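Local coordinates for major royal jelly protein 1 (PDB 5YYL) that is the most abundant protein of the royal jelly fed to developing honeybee larvae, probably has a nutritional role, and binds sterol, at residues T79-N84 with Q386-N391; N144-M149 with K182-S187. All blocks are in the same frame, centred on the assembly; numbering follows the deposited sequence.

Contact 1: residues T79-N84 with Q386-N391. With NAG (2-acetamido-2-deoxy-beta-D-glucopyranose), chain E.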
ATOM      1  N   THR A  79      -2.458 -38.975  -5.433  1.00 25.09           N
ATOM      2  CA  THR A  79      -3.201 -40.229  -5.282  1.00 24.02           C
ATOM      3  C   THR A  79      -2.246 -41.398  -5.270  1.00 24.53           C
ATOM      4  O   THR A  79      -1.274 -41.416  -6.015  1.00 22.11           O
ATOM      5  CB  THR A  79      -4.265 -40.475  -6.357  1.00 22.51           C
ATOM      6  OG1 THR A  79      -3.641 -40.848  -7.590  1.00 21.87           O
ATOM      7  CG2 THR A  79      -5.137 -39.282  -6.541  1.00 22.42           C
ATOM      8  N   MET A  80      -2.538 -42.369  -4.412  1.00 27.71           N
ATOM      9  CA  MET A  80      -1.664 -43.513  -4.239  1.00 31.25           C
ATOM     10  C   MET A  80      -2.373 -44.798  -4.689  1.00 34.06           C
ATOM     11  O   MET A  80      -3.566 -45.031  -4.365  1.00 31.18           O
ATOM     12  CB  MET A  80      -1.214 -43.619  -2.787  1.00 32.06           C
ATOM     13  CG  MET A  80       0.214 -44.124  -2.635  1.00 33.52           C
ATOM     14  SD  MET A  80       1.545 -42.967  -3.041  1.00 37.48           S
ATOM     15  CE  MET A  80       0.848 -41.409  -2.488  1.00 34.68           C
ATOM     16  N   LEU A  81      -1.634 -45.601  -5.463  1.00 36.20           N
ATOM     17  CA  LEU A  81      -2.089 -46.934  -5.861  1.00 36.92           C
ATOM     18  C   LEU A  81      -2.218 -47.762  -4.598  1.00 38.39           C
ATOM     19  O   LEU A  81      -1.251 -47.883  -3.834  1.00 37.08           O
ATOM     20  CB  LEU A  81      -1.089 -47.622  -6.797  1.00 35.55           C
ATOM     21  CG  LEU A  81      -0.939 -47.079  -8.217  1.00 33.86           C
ATOM     22  CD1 LEU A  81       0.148 -47.829  -8.958  1.00 32.85           C
ATOM     23  CD2 LEU A  81      -2.266 -47.143  -8.942  1.00 34.30           C
ATOM     24  N   ARG A  82      -3.403 -48.328  -4.389  1.00 39.58           N
ATOM     25  CA  ARG A  82      -3.710 -49.053  -3.151  1.00 39.96           C
ATOM     26  C   ARG A  82      -3.137 -50.455  -3.166  1.00 38.92           C
ATOM     27  O   ARG A  82      -3.815 -51.412  -3.493  1.00 38.57           O
ATOM     28  CB  ARG A  82      -5.215 -49.101  -2.899  1.00 39.50           C
ATOM     29  CG  ARG A  82      -5.597 -49.727  -1.575  1.00 39.64           C
ATOM     30  CD  ARG A  82      -5.367 -48.786  -0.386  1.00 38.29           C
ATOM     31  NE  ARG A  82      -6.499 -47.873  -0.288  1.00 35.86           N
ATOM     32  CZ  ARG A  82      -6.851 -47.174   0.785  1.00 35.43           C
ATOM     33  NH1 ARG A  82      -6.143 -47.236   1.918  1.00 34.91           N
ATOM     34  NH2 ARG A  82      -7.930 -46.383   0.710  1.00 35.48           N
ATOM     35  N   TYR A  83      -1.868 -50.549  -2.815  1.00 41.51           N
ATOM     36  CA  TYR A  83      -1.255 -51.821  -2.492  1.00 46.05           C
ATOM     37  C   TYR A  83      -1.475 -52.133  -1.000  1.00 47.99           C
ATOM     38  O   TYR A  83      -2.171 -51.394  -0.297  1.00 44.82           O
ATOM     39  CB  TYR A  83       0.226 -51.837  -2.887  1.00 47.78           C
ATOM     40  CG  TYR A  83       0.457 -52.065  -4.363  1.00 50.19           C
ATOM     41  CD1 TYR A  83       1.143 -53.187  -4.809  1.00 52.46           C
ATOM     42  CD2 TYR A  83      -0.014 -51.162  -5.322  1.00 52.05           C
ATOM     43  CE1 TYR A  83       1.363 -53.407  -6.159  1.00 54.86           C
ATOM     44  CE2 TYR A  83       0.198 -51.379  -6.678  1.00 53.37           C
ATOM     45  CZ  TYR A  83       0.893 -52.504  -7.090  1.00 53.59           C
ATOM     46  OH  TYR A  83       1.119 -52.752  -8.423  1.00 53.52           O
ATOM     47  N   ASN A  84      -0.942 -53.268  -0.552  1.00 53.12           N
ATOM     48  CA  ASN A  84      -0.848 -53.599   0.874  1.00 53.15           C
ATOM     49  C   ASN A  84       0.165 -52.640   1.515  1.00 50.98           C
ATOM     50  O   ASN A  84       1.320 -52.547   1.069  1.00 43.70           O
ATOM     51  CB  ASN A  84      -0.450 -55.073   1.096  1.00 55.60           C
ATOM     52  CG  ASN A  84       0.772 -55.498   0.274  1.00 62.27           C
ATOM     53  OD1 ASN A  84       0.700 -55.607  -0.962  1.00 64.95           O
ATOM     54  ND2 ASN A  84       1.903 -55.738   0.955  1.00 61.93           N
ATOM     55  N   GLN A 386       9.382 -47.840 -13.893  1.00 64.51           N
ATOM     56  CA  GLN A 386      10.357 -48.884 -14.204  1.00 64.94           C
ATOM     57  C   GLN A 386      10.904 -49.595 -12.949  1.00 62.99           C
ATOM     58  O   GLN A 386      11.122 -50.812 -12.979  1.00 60.50           O
ATOM     59  CB  GLN A 386      11.477 -48.374 -15.113  1.00 66.51           C
ATOM     60  CG  GLN A 386      12.662 -47.718 -14.436  1.00 67.66           C
ATOM     61  CD  GLN A 386      12.301 -46.453 -13.723  1.00 67.65           C
ATOM     62  OE1 GLN A 386      11.259 -45.856 -13.965  1.00 66.50           O
ATOM     63  NE2 GLN A 386      13.175 -46.026 -12.843  1.00 70.38           N
ATOM     64  N   LYS A 387      11.085 -48.853 -11.860  1.00 60.44           N
ATOM     65  CA  LYS A 387      11.527 -49.446 -10.589  1.00 62.50           C
ATOM     66  C   LYS A 387      10.402 -50.128  -9.777  1.00 66.11           C
ATOM     67  O   LYS A 387      10.700 -50.993  -8.950  1.00 75.56           O
ATOM     68  CB  LYS A 387      12.260 -48.404  -9.717  1.00 61.51           C
ATOM     69  CG  LYS A 387      13.557 -47.862 -10.336  1.00 60.36           C
ATOM     70  CD  LYS A 387      14.828 -48.553  -9.852  1.00 56.49           C
ATOM     71  N   MET A 388       9.134 -49.748  -9.982  1.00 68.66           N
ATOM     72  CA  MET A 388       8.003 -50.471  -9.355  1.00 72.97           C
ATOM     73  C   MET A 388       7.858 -51.879  -9.938  1.00 79.96           C
ATOM     74  O   MET A 388       7.695 -52.837  -9.182  1.00 81.30           O
ATOM     75  CB  MET A 388       6.669 -49.728  -9.521  1.00 71.02           C
ATOM     76  CG  MET A 388       5.479 -50.424  -8.847  1.00 70.23           C
ATOM     77  SD  MET A 388       3.820 -49.848  -9.236  1.00 72.74           S
ATOM     78  CE  MET A 388       3.932 -49.437 -10.978  1.00 71.58           C
ATOM     79  N   VAL A 389       7.887 -51.975 -11.272  1.00 83.72           N
ATOM     80  CA  VAL A 389       7.708 -53.241 -11.991  1.00 88.60           C
ATOM     81  C   VAL A 389       8.589 -54.350 -11.414  1.00 92.92           C
ATOM     82  O   VAL A 389       8.087 -55.407 -11.019  1.00 92.06           O
ATOM     83  N   ASN A 390       9.889 -54.064 -11.321  1.00 94.70           N
ATOM     84  CA  ASN A 390      10.891 -55.008 -10.808  1.00 95.49           C
ATOM     85  C   ASN A 390      11.044 -55.056  -9.266  1.00 96.74           C
ATOM     86  O   ASN A 390      11.899 -55.796  -8.767  1.00 97.70           O
ATOM     87  CB  ASN A 390      12.249 -54.705 -11.450  1.00 93.29           C
ATOM     88  N   ASN A 391      10.230 -54.288  -8.527  1.00 97.52           N
ATOM     89  CA  ASN A 391      10.267 -54.220  -7.052  1.00 98.79           C
ATOM     90  C   ASN A 391      11.699 -54.048  -6.523  1.00 97.31           C
ATOM     91  O   ASN A 391      12.174 -54.822  -5.686  1.00 95.52           O
ATOM     92  CB  ASN A 391       9.590 -55.453  -6.436  1.00 99.85           C
TER
HETATM   93  C1  NAG E   1      -1.255 -57.915  -2.543  1.00 80.39           C
HETATM   94  C2  NAG E   1      -2.302 -58.997  -2.225  1.00 84.23           C
HETATM   95  C3  NAG E   1      -1.980 -59.662  -0.878  1.00 87.08           C
HETATM   96  C4  NAG E   1      -0.549 -60.195  -0.785  1.00 87.31           C
HETATM   97  C5  NAG E   1       0.408 -59.070  -1.223  1.00 86.91           C
HETATM   98  C6  NAG E   1       1.878 -59.456  -1.361  1.00 86.08           C
HETATM   99  C7  NAG E   1      -4.737 -59.132  -2.683  1.00 82.43           C
HETATM  100  C8  NAG E   1      -6.079 -58.483  -2.490  1.00 81.91           C
HETATM  101  N2  NAG E   1      -3.676 -58.496  -2.152  1.00 82.50           N
HETATM  102  O3  NAG E   1      -2.885 -60.741  -0.624  1.00 89.85           O
HETATM  103  O4  NAG E   1      -0.370 -60.611   0.588  1.00 86.62           O
HETATM  104  O5  NAG E   1       0.021 -58.557  -2.503  1.00 84.77           O
HETATM  105  O6  NAG E   1       2.019 -60.593  -2.216  1.00 88.45           O
HETATM  106  O7  NAG E   1      -4.655 -60.178  -3.302  1.00 80.41           O
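The sulfur of M388 meets the strand-end segment at two side chains, L81 and Y83, and carries the whole contact. M388 SD lies 4.0 Å from Y83 OH, while L81 CD1 touches the same SD atom at 4.2 Å. Against the tyrosine ring the sulfur sits obliquely, 45° off the ring normal and 5.3 Å from the ring centroid to SD, a Met-aromatic contact made near the hydroxyl end of the ring. The leucine and methionine chains cross at about a right angle, and CD1 is the L81 atom that touches. No hydrogen bond joins the two segments.

M388 holds CG anti to its backbone N (chi1 -178°) and stays extended at chi2, which carries SD well out from the helix before the chain bends at chi3. Behind it the helix closes in a Schellman motif, with N391 at positive phi and its N bonded to M388 O at 3.0 Å. On the other side R82 is the centre of an inverse gamma turn, Y83 N bonding to L81 O at 2.9 Å, and L81 O lies in plane at the edge of the Y83 ring. Y65 of strand 65-72 packs edge-to-face with Y83 and also touches M388. The short helix 385-389, which follows strand 373-383, thus rests against the end of strand 75-81 and its neighbour 65-72.

Contact 2: residues N144-M149 with K182-S187; sequences NNTQPM and KGRLSS. With NAG (2-acetamido-2-deoxy-beta-D-glucopyranose), chain E.
One hydrogen bond spans the contact, from R184 NH1 to the backbone carbonyl O of N145 at 3.0 Å. The donor lies nearly along the C=O axis (C=O...N 163°), but the bond is bent at the hydrogen, and the acceptor is tilted 26° out of the guanidinium plane.

Flat-group packing supplies the rest: N145 ND2 lies over one face of the R184 guanidinium, near its rim and 3.4 Å from R184 NE, with amide and guanidinium planes 18° apart. Since ND2 and NE are both donors, no hydrogen bond forms between them. The amide also rests on the aliphatic part of the arginine, N145 CG lying 3.7 Å from R184 CD. At the guanidinium edge T146 CG2 adds a looser contact, 4.3 Å from R184 NH1. The arginine reaches across by turning CG away from its backbone N, and then bends at chi3.

Charge is met outside the two segments: NE forms a salt bridge with E208, and NH2 a long, weak ion pair with D251.

The sugar is covalent, N144 ND2 bonded to NAG C1 at 1.4 Å, within the N-X-T sequon N144-N145-T146. T146 OG1 bonds weakly back to N144 O. The whole is a glycosylated loop between strands 134-139 and 153-158, held at the entry to strand 185-192 of the next four-stranded antiparallel sheet, as between adjacent blades of a beta-propeller.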
ATOM      1  N   ASN A 144      -3.519 -53.921  -5.199  1.00 47.63           N
ATOM      2  CA  ASN A 144      -2.276 -54.305  -5.895  1.00 49.89           C
ATOM      3  C   ASN A 144      -2.340 -54.060  -7.414  1.00 46.85           C
ATOM      4  O   ASN A 144      -1.646 -54.720  -8.186  1.00 44.13           O
ATOM      5  CB  ASN A 144      -1.908 -55.778  -5.633  1.00 56.09           C
ATOM      6  CG  ASN A 144      -1.885 -56.146  -4.153  1.00 61.94           C
ATOM      7  OD1 ASN A 144      -2.344 -55.391  -3.303  1.00 64.96           O
ATOM      8  ND2 ASN A 144      -1.379 -57.333  -3.861  1.00 70.31           N
ATOM      9  N   ASN A 145      -3.171 -53.095  -7.821  1.00 47.54           N
ATOM     10  CA  ASN A 145      -3.442 -52.763  -9.234  1.00 46.71           C
ATOM     11  C   ASN A 145      -4.010 -53.920 -10.096  1.00 47.58           C
ATOM     12  O   ASN A 145      -3.907 -53.872 -11.331  1.00 44.17           O
ATOM     13  CB  ASN A 145      -2.167 -52.156  -9.880  1.00 45.00           C
ATOM     14  CG  ASN A 145      -2.467 -51.044 -10.887  1.00 43.38           C
ATOM     15  OD1 ASN A 145      -3.332 -50.182 -10.679  1.00 38.58           O
ATOM     16  ND2 ASN A 145      -1.723 -51.052 -11.982  1.00 45.69           N
ATOM     17  N   THR A 146      -4.608 -54.940  -9.461  1.00 50.42           N
ATOM     18  CA  THR A 146      -5.107 -56.147 -10.168  1.00 48.75           C
ATOM     19  C   THR A 146      -6.401 -56.726  -9.561  1.00 50.17           C
ATOM     20  O   THR A 146      -7.430 -56.761 -10.234  1.00 51.95           O
ATOM     21  CB  THR A 146      -4.042 -57.267 -10.247  1.00 46.29           C
ATOM     22  OG1 THR A 146      -3.538 -57.549  -8.939  1.00 49.37           O
ATOM     23  CG2 THR A 146      -2.881 -56.866 -11.146  1.00 44.52           C
ATOM     24  N   GLN A 147      -6.352 -57.180  -8.306  1.00 51.66           N
ATOM     25  CA  GLN A 147      -7.497 -57.874  -7.673  1.00 53.19           C
ATOM     26  C   GLN A 147      -8.655 -56.908  -7.334  1.00 51.99           C
ATOM     27  O   GLN A 147      -8.513 -56.082  -6.448  1.00 49.02           O
ATOM     28  CB  GLN A 147      -7.041 -58.611  -6.403  1.00 53.23           C
ATOM     29  N   PRO A 148      -9.814 -57.031  -8.022  1.00 53.46           N
ATOM     30  CA  PRO A 148     -10.901 -56.053  -7.833  1.00 54.31           C
ATOM     31  C   PRO A 148     -11.744 -56.238  -6.562  1.00 52.80           C
ATOM     32  O   PRO A 148     -12.874 -56.707  -6.634  1.00 50.62           O
ATOM     33  CB  PRO A 148     -11.749 -56.244  -9.110  1.00 53.91           C
ATOM     34  CG  PRO A 148     -11.569 -57.672  -9.468  1.00 52.19           C
ATOM     35  CD  PRO A 148     -10.182 -58.053  -9.027  1.00 52.94           C
ATOM     36  N   MET A 149     -11.200 -55.823  -5.422  1.00 56.31           N
ATOM     37  CA  MET A 149     -11.850 -56.000  -4.113  1.00 59.31           C
ATOM     38  C   MET A 149     -13.252 -55.387  -4.034  1.00 60.63           C
ATOM     39  O   MET A 149     -14.142 -55.966  -3.408  1.00 63.54           O
ATOM     40  CB  MET A 149     -10.974 -55.433  -2.990  1.00 61.69           C
ATOM     41  CG  MET A 149     -11.229 -56.086  -1.642  1.00 66.05           C
ATOM     42  SD  MET A 149     -10.713 -55.037  -0.271  1.00 75.75           S
ATOM     43  CE  MET A 149      -9.180 -55.828   0.252  1.00 70.92           C
ATOM     44  N   LYS A 182     -11.680 -58.773 -18.196  1.00 45.18           N
ATOM     45  CA  LYS A 182     -10.598 -57.982 -17.614  1.00 44.53           C
ATOM     46  C   LYS A 182     -10.969 -56.500 -17.575  1.00 43.57           C
ATOM     47  O   LYS A 182     -11.760 -56.024 -18.383  1.00 40.48           O
ATOM     48  CB  LYS A 182      -9.309 -58.187 -18.413  1.00 45.25           C
ATOM     49  CG  LYS A 182      -8.779 -59.618 -18.393  1.00 44.73           C
ATOM     50  N   GLY A 183     -10.416 -55.791 -16.592  1.00 42.43           N
ATOM     51  CA  GLY A 183     -10.604 -54.346 -16.477  1.00 41.25           C
ATOM     52  C   GLY A 183      -9.612 -53.636 -15.565  1.00 40.82           C
ATOM     53  O   GLY A 183      -9.308 -54.117 -14.449  1.00 41.71           O
ATOM     54  N   ARG A 184      -9.101 -52.495 -16.041  1.00 37.30           N
ATOM     55  CA  ARG A 184      -8.324 -51.568 -15.207  1.00 35.92           C
ATOM     56  C   ARG A 184      -8.502 -50.119 -15.656  1.00 33.69           C
ATOM     57  O   ARG A 184      -7.831 -49.664 -16.575  1.00 32.26           O
ATOM     58  CB  ARG A 184      -6.844 -51.943 -15.191  1.00 35.67           C
ATOM     59  CG  ARG A 184      -6.034 -51.102 -14.211  1.00 35.71           C
ATOM     60  CD  ARG A 184      -4.793 -51.809 -13.721  1.00 36.57           C
ATOM     61  NE  ARG A 184      -3.688 -51.757 -14.679  1.00 38.96           N
ATOM     62  CZ  ARG A 184      -2.764 -52.707 -14.843  1.00 43.96           C
ATOM     63  NH1 ARG A 184      -2.793 -53.840 -14.129  1.00 46.03           N
ATOM     64  NH2 ARG A 184      -1.805 -52.520 -15.753  1.00 46.86           N
ATOM     65  N   LEU A 185      -9.374 -49.400 -14.951  1.00 32.77           N
ATOM     66  CA  LEU A 185      -9.700 -48.013 -15.264  1.00 31.86           C
ATOM     67  C   LEU A 185      -8.542 -47.080 -14.857  1.00 31.62           C
ATOM     68  O   LEU A 185      -8.327 -46.807 -13.670  1.00 35.04           O
ATOM     69  CB  LEU A 185     -11.020 -47.640 -14.566  1.00 31.27           C
ATOM     70  CG  LEU A 185     -12.206 -48.604 -14.819  1.00 30.95           C
ATOM     71  CD1 LEU A 185     -13.537 -48.016 -14.392  1.00 30.45           C
ATOM     72  CD2 LEU A 185     -12.301 -49.015 -16.280  1.00 31.81           C
ATOM     73  N   SER A 186      -7.792 -46.608 -15.846  1.00 29.54           N
ATOM     74  CA  SER A 186      -6.462 -45.999 -15.652  1.00 28.96           C
ATOM     75  C   SER A 186      -6.278 -44.556 -16.168  1.00 28.83           C
ATOM     76  O   SER A 186      -5.149 -44.079 -16.242  1.00 31.96           O
ATOM     77  CB  SER A 186      -5.484 -46.868 -16.435  1.00 29.36           C
ATOM     78  OG  SER A 186      -5.734 -46.764 -17.861  1.00 29.18           O
ATOM     79  N   SER A 187      -7.358 -43.907 -16.598  1.00 27.09           N
ATOM     80  CA  SER A 187      -7.274 -42.589 -17.241  1.00 27.80           C
ATOM     81  C   SER A 187      -8.634 -41.894 -17.199  1.00 28.05           C
ATOM     82  O   SER A 187      -9.674 -42.549 -17.235  1.00 27.75           O
ATOM     83  CB  SER A 187      -6.778 -42.713 -18.693  1.00 27.52           C
ATOM     84  OG  SER A 187      -5.904 -41.642 -19.032  1.00 28.17           O
TER
HETATM   85  C1  NAG E   1      -1.255 -57.915  -2.543  1.00 80.39           C
HETATM   86  C2  NAG E   1      -2.302 -58.997  -2.225  1.00 84.23           C
HETATM   87  C3  NAG E   1      -1.980 -59.662  -0.878  1.00 87.08           C
HETATM   88  C4  NAG E   1      -0.549 -60.195  -0.785  1.00 87.31           C
HETATM   89  C5  NAG E   1       0.408 -59.070  -1.223  1.00 86.91           C
HETATM   90  C6  NAG E   1       1.878 -59.456  -1.361  1.00 86.08           C
HETATM   91  C7  NAG E   1      -4.737 -59.132  -2.683  1.00 82.43           C
HETATM   92  C8  NAG E   1      -6.079 -58.483  -2.490  1.00 81.91           C
HETATM   93  N2  NAG E   1      -3.676 -58.496  -2.152  1.00 82.50           N
HETATM   94  O3  NAG E   1      -2.885 -60.741  -0.624  1.00 89.85           O
HETATM   95  O4  NAG E   1      -0.370 -60.611   0.588  1.00 86.62           O
HETATM   96  O5  NAG E   1       0.021 -58.557  -2.503  1.00 84.77           O
HETATM   97  O6  NAG E   1       2.019 -60.593  -2.216  1.00 88.45           O
HETATM   98  O7  NAG E   1      -4.655 -60.178  -3.302  1.00 80.41           O

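Contact 1 is partly buried and apolar, a methionine sulfur resting on a leucine methyl and the hydroxyl end of a tyrosine; contact 2 lies at the surface and is polar, built on an arginine, a backbone carbonyl and an amide. Contact 1 joins strand 75-81 to helix 385-389, some 300 residues apart; contact 2, nested inside that loop, joins the loop after strand 134-139 to the start of strand 185-192, so they have no element in common. Yet they touch: R82 O and N144 N, 3.0 Å apart, form a probable hydrogen bond, and Y83 OH packs on N145 CB at 3.6 Å. The sugar bonded to N144 also lies near N84, bordering both segments.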